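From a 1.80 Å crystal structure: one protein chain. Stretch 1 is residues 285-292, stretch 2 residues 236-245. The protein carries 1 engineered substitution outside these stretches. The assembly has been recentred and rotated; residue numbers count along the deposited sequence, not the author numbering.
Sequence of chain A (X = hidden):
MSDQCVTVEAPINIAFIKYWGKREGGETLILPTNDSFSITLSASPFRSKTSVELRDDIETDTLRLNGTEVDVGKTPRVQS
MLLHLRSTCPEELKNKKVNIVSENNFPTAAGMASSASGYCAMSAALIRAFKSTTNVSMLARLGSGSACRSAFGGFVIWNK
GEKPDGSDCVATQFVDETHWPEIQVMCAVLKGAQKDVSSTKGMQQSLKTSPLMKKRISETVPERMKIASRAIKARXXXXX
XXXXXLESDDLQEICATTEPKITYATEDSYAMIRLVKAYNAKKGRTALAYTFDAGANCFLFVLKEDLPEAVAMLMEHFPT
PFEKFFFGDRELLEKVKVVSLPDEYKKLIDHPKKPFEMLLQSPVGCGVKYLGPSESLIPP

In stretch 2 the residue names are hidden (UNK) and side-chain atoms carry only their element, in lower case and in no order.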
# COMPACT_ATOMS: atom_id res chain seq x y z
N ARG A 285 -11.37 -10.89 22.75
CA ARG A 285 -11.74 -11.00 21.37
C ARG A 285 -10.69 -10.30 20.52
O ARG A 285 -9.86 -9.54 21.01
CB ARG A 285 -13.13 -10.37 21.10
CG ARG A 285 -13.16 -8.89 21.30
CD ARG A 285 -14.55 -8.35 21.07
NE ARG A 285 -14.63 -6.97 21.47
CZ ARG A 285 -14.46 -5.91 20.68
NH1 ARG A 285 -14.20 -6.03 19.40
NH2 ARG A 285 -14.54 -4.69 21.21
N THR A 286 -10.74 -10.60 19.25
CA THR A 286 -9.85 -9.98 18.26
C THR A 286 -10.44 -8.61 17.89
O THR A 286 -11.27 -8.49 16.99
CB THR A 286 -9.66 -10.86 17.08
OG1 THR A 286 -9.17 -12.16 17.52
CG2 THR A 286 -8.61 -10.20 16.10
N ALA A 287 -10.04 -7.60 18.67
CA ALA A 287 -10.48 -6.24 18.47
C ALA A 287 -9.57 -5.45 17.52
O ALA A 287 -9.96 -4.39 16.98
CB ALA A 287 -10.59 -5.55 19.84
N LEU A 288 -8.34 -5.91 17.35
CA LEU A 288 -7.28 -5.10 16.74
C LEU A 288 -6.41 -6.05 15.94
O LEU A 288 -6.10 -7.12 16.42
CB LEU A 288 -6.46 -4.35 17.82
CG LEU A 288 -5.36 -3.39 17.38
CD1 LEU A 288 -5.93 -2.22 16.47
CD2 LEU A 288 -4.60 -2.81 18.60
N ALA A 289 -6.07 -5.68 14.70
CA ALA A 289 -5.19 -6.47 13.86
C ALA A 289 -4.01 -5.66 13.44
O ALA A 289 -4.12 -4.43 13.24
CB ALA A 289 -5.93 -6.97 12.58
N TYR A 290 -2.85 -6.32 13.32
CA TYR A 290 -1.62 -5.73 12.77
C TYR A 290 -1.35 -6.33 11.38
O TYR A 290 -1.76 -7.45 11.07
CB TYR A 290 -0.41 -5.96 13.68
CG TYR A 290 -0.09 -7.41 13.92
CD1 TYR A 290 0.55 -8.18 12.93
CD2 TYR A 290 -0.49 -8.03 15.12
CE1 TYR A 290 0.78 -9.56 13.16
CE2 TYR A 290 -0.23 -9.38 15.35
CZ TYR A 290 0.42 -10.13 14.38
OH TYR A 290 0.62 -11.47 14.65
N THR A 291 -0.63 -5.56 10.56
CA THR A 291 0.05 -6.11 9.42
C THR A 291 1.30 -5.28 9.15
O THR A 291 1.28 -4.08 9.33
CB THR A 291 -0.84 -6.26 8.19
OG1 THR A 291 -0.15 -7.07 7.24
CG2 THR A 291 -1.17 -4.93 7.53
N PHE A 292 2.37 -5.96 8.77
CA PHE A 292 3.60 -5.36 8.29
C PHE A 292 3.77 -5.72 6.83
O PHE A 292 3.45 -6.83 6.43
CB PHE A 292 4.82 -5.89 9.10
CG PHE A 292 4.75 -5.54 10.57
CD1 PHE A 292 3.93 -6.26 11.41
CD2 PHE A 292 5.45 -4.45 11.10
CE1 PHE A 292 3.82 -5.97 12.74
CE2 PHE A 292 5.33 -4.14 12.42
CZ PHE A 292 4.51 -4.88 13.25
N UNK A 236 -17.20 -9.51 8.93
CA UNK A 236 -16.78 -10.33 10.05
C UNK A 236 -15.36 -9.87 10.41
O UNK A 236 -14.39 -10.33 9.80
c UNK A 236 -16.27 -12.76 10.63
c UNK A 236 -16.75 -11.76 9.57
o UNK A 236 -15.88 -12.37 11.76
o UNK A 236 -16.28 -13.97 10.27
N UNK A 237 -15.25 -8.93 11.33
CA UNK A 237 -13.97 -8.34 11.61
C UNK A 237 -12.99 -9.34 12.17
O UNK A 237 -11.83 -9.35 11.77
c UNK A 237 -10.30 -5.47 13.36
c UNK A 237 -10.96 -5.14 12.27
c UNK A 237 -12.11 -6.91 14.03
c UNK A 237 -12.21 -5.66 12.01
c UNK A 237 -14.09 -7.16 12.58
c UNK A 237 -12.80 -6.56 12.90
c UNK A 237 -10.86 -6.37 14.29
N UNK A 238 -13.43 -10.15 13.13
CA UNK A 238 -12.51 -11.10 13.74
C UNK A 238 -11.82 -12.04 12.74
O UNK A 238 -10.60 -12.25 12.82
c UNK A 238 -13.22 -11.90 14.87
N UNK A 239 -12.58 -12.60 11.79
CA UNK A 239 -12.03 -13.49 10.77
C UNK A 239 -11.09 -12.70 9.88
O UNK A 239 -9.97 -13.17 9.55
c UNK A 239 -13.14 -14.17 9.96
o UNK A 239 -13.92 -14.97 10.87
c UNK A 239 -12.52 -15.08 8.87
N UNK A 240 -11.52 -11.51 9.48
CA UNK A 240 -10.67 -10.65 8.66
C UNK A 240 -9.33 -10.36 9.37
O UNK A 240 -8.22 -10.48 8.79
c UNK A 240 -9.95 -7.27 8.41
c UNK A 240 -11.39 -9.34 8.34
c UNK A 240 -10.19 -8.44 6.33
c UNK A 240 -9.05 -6.39 7.79
c UNK A 240 -10.51 -8.32 7.66
c UNK A 240 -8.78 -6.52 6.45
c UNK A 240 -9.35 -7.53 5.73
N UNK A 241 -9.44 -9.98 10.64
CA UNK A 241 -8.29 -9.64 11.46
C UNK A 241 -7.31 -10.80 11.62
O UNK A 241 -6.09 -10.63 11.53
c UNK A 241 -8.76 -9.15 12.84
N UNK A 242 -7.86 -11.96 11.86
CA UNK A 242 -7.09 -13.19 11.94
C UNK A 242 -6.30 -13.52 10.67
O UNK A 242 -5.09 -13.84 10.76
o UNK A 242 -10.31 -15.78 13.17
c UNK A 242 -9.88 -14.96 14.02
c UNK A 242 -8.53 -14.24 13.77
o UNK A 242 -10.49 -14.73 15.11
c UNK A 242 -8.04 -14.36 12.36
N UNK A 243 -6.94 -13.41 9.52
CA UNK A 243 -6.26 -13.59 8.21
C UNK A 243 -5.15 -12.58 8.09
O UNK A 243 -4.03 -12.91 7.67
c UNK A 243 -6.49 -13.26 5.64
c UNK A 243 -8.20 -14.62 7.01
c UNK A 243 -7.51 -15.98 6.76
c UNK A 243 -7.24 -13.46 7.00
N UNK A 244 -5.44 -11.31 8.40
CA UNK A 244 -4.41 -10.28 8.20
C UNK A 244 -3.14 -10.57 9.06
O UNK A 244 -1.99 -10.38 8.62
c UNK A 244 -4.97 -8.91 8.51
N UNK A 245 -3.33 -11.02 10.31
CA UNK A 245 -2.21 -11.29 11.19
C UNK A 245 -1.49 -12.58 10.75
O UNK A 245 -0.28 -12.66 10.86
c UNK A 245 -5.16 -10.57 14.85
s UNK A 245 -3.52 -9.87 14.87
c UNK A 245 -2.68 -11.40 12.63
c UNK A 245 -3.05 -10.01 13.17
O HOH W 1 -1.64 -9.02 6.44

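Position 236 has four side-chain atoms: two carbons, the second carrying two oxygens. It lies just before a helix, out of reach of stretch 1. This is Asp 236, the N-cap.

Position 237 has one carbon and a six-carbon ring. The ring edge faces the backbone of stretch 1. One ring carbon is 3.5 Å from Thr 286 O, and Leu 288 N and Ala 289 N lie near the ring plane. This is Phe 237.

Position 238 has a single carbon. Its CB is 4.3 Å from Thr 286 CB. This is Ala 238.

Position 239 has one carbon carrying an oxygen and a carbon. It points away from stretch 1. This is Thr 239. Its OG1 donates to Asp 236 OD2 at 2.6 Å. Its N makes a weak capping bond to Asp 236 OD1 at 3.3 Å.

Position 240 has one carbon and a six-carbon ring. It does not contact stretch 1. This is Phe 240.

Position 241 has one carbon, pointing toward stretch 1. Its CB is 3.4 Å from Thr 286 CG2 and 3.6 Å from Ala 289 CB. This is Ala 241.

Position 242 has three carbons, the third carrying two oxygens. One of these is 3.8 Å from Thr 286 OG1. This is Glu 242.

Position 243 has four carbons, forked at the first, with one arm two carbons long. It is out of reach of stretch 1. This is Ile 243.

Position 244 has one carbon. It points toward stretch 1, and its CB is 4.4 Å from Tyr 290 O. This is Ala 244. A water donates to Ala 244 O and accepts from Thr 291 OG1, both at 2.6 Å, linking the stretches.

Position 245 has an unbranched chain of two carbons, a sulfur and a carbon. The sulfur is 3.4 Å from Tyr 290 CE2, and the last carbon is 3.7 Å from Thr 286 CG2. This is Met 245. Its CG lies over one face of the Tyr 290 ring, 3.6 Å from the centroid, as a CH-pi contact.

The helix runs beside the strand of stretch 1, with 26° between their N-to-C directions and axes 7.2 Å apart at closest approach. No direct hydrogen bond crosses. The contact works by packing: Ala 241 meets Ala 289 and Thr 286, while Met 245 covers the tyrosine ring.

Stretch 2 (236-245) DFATFAEIAM
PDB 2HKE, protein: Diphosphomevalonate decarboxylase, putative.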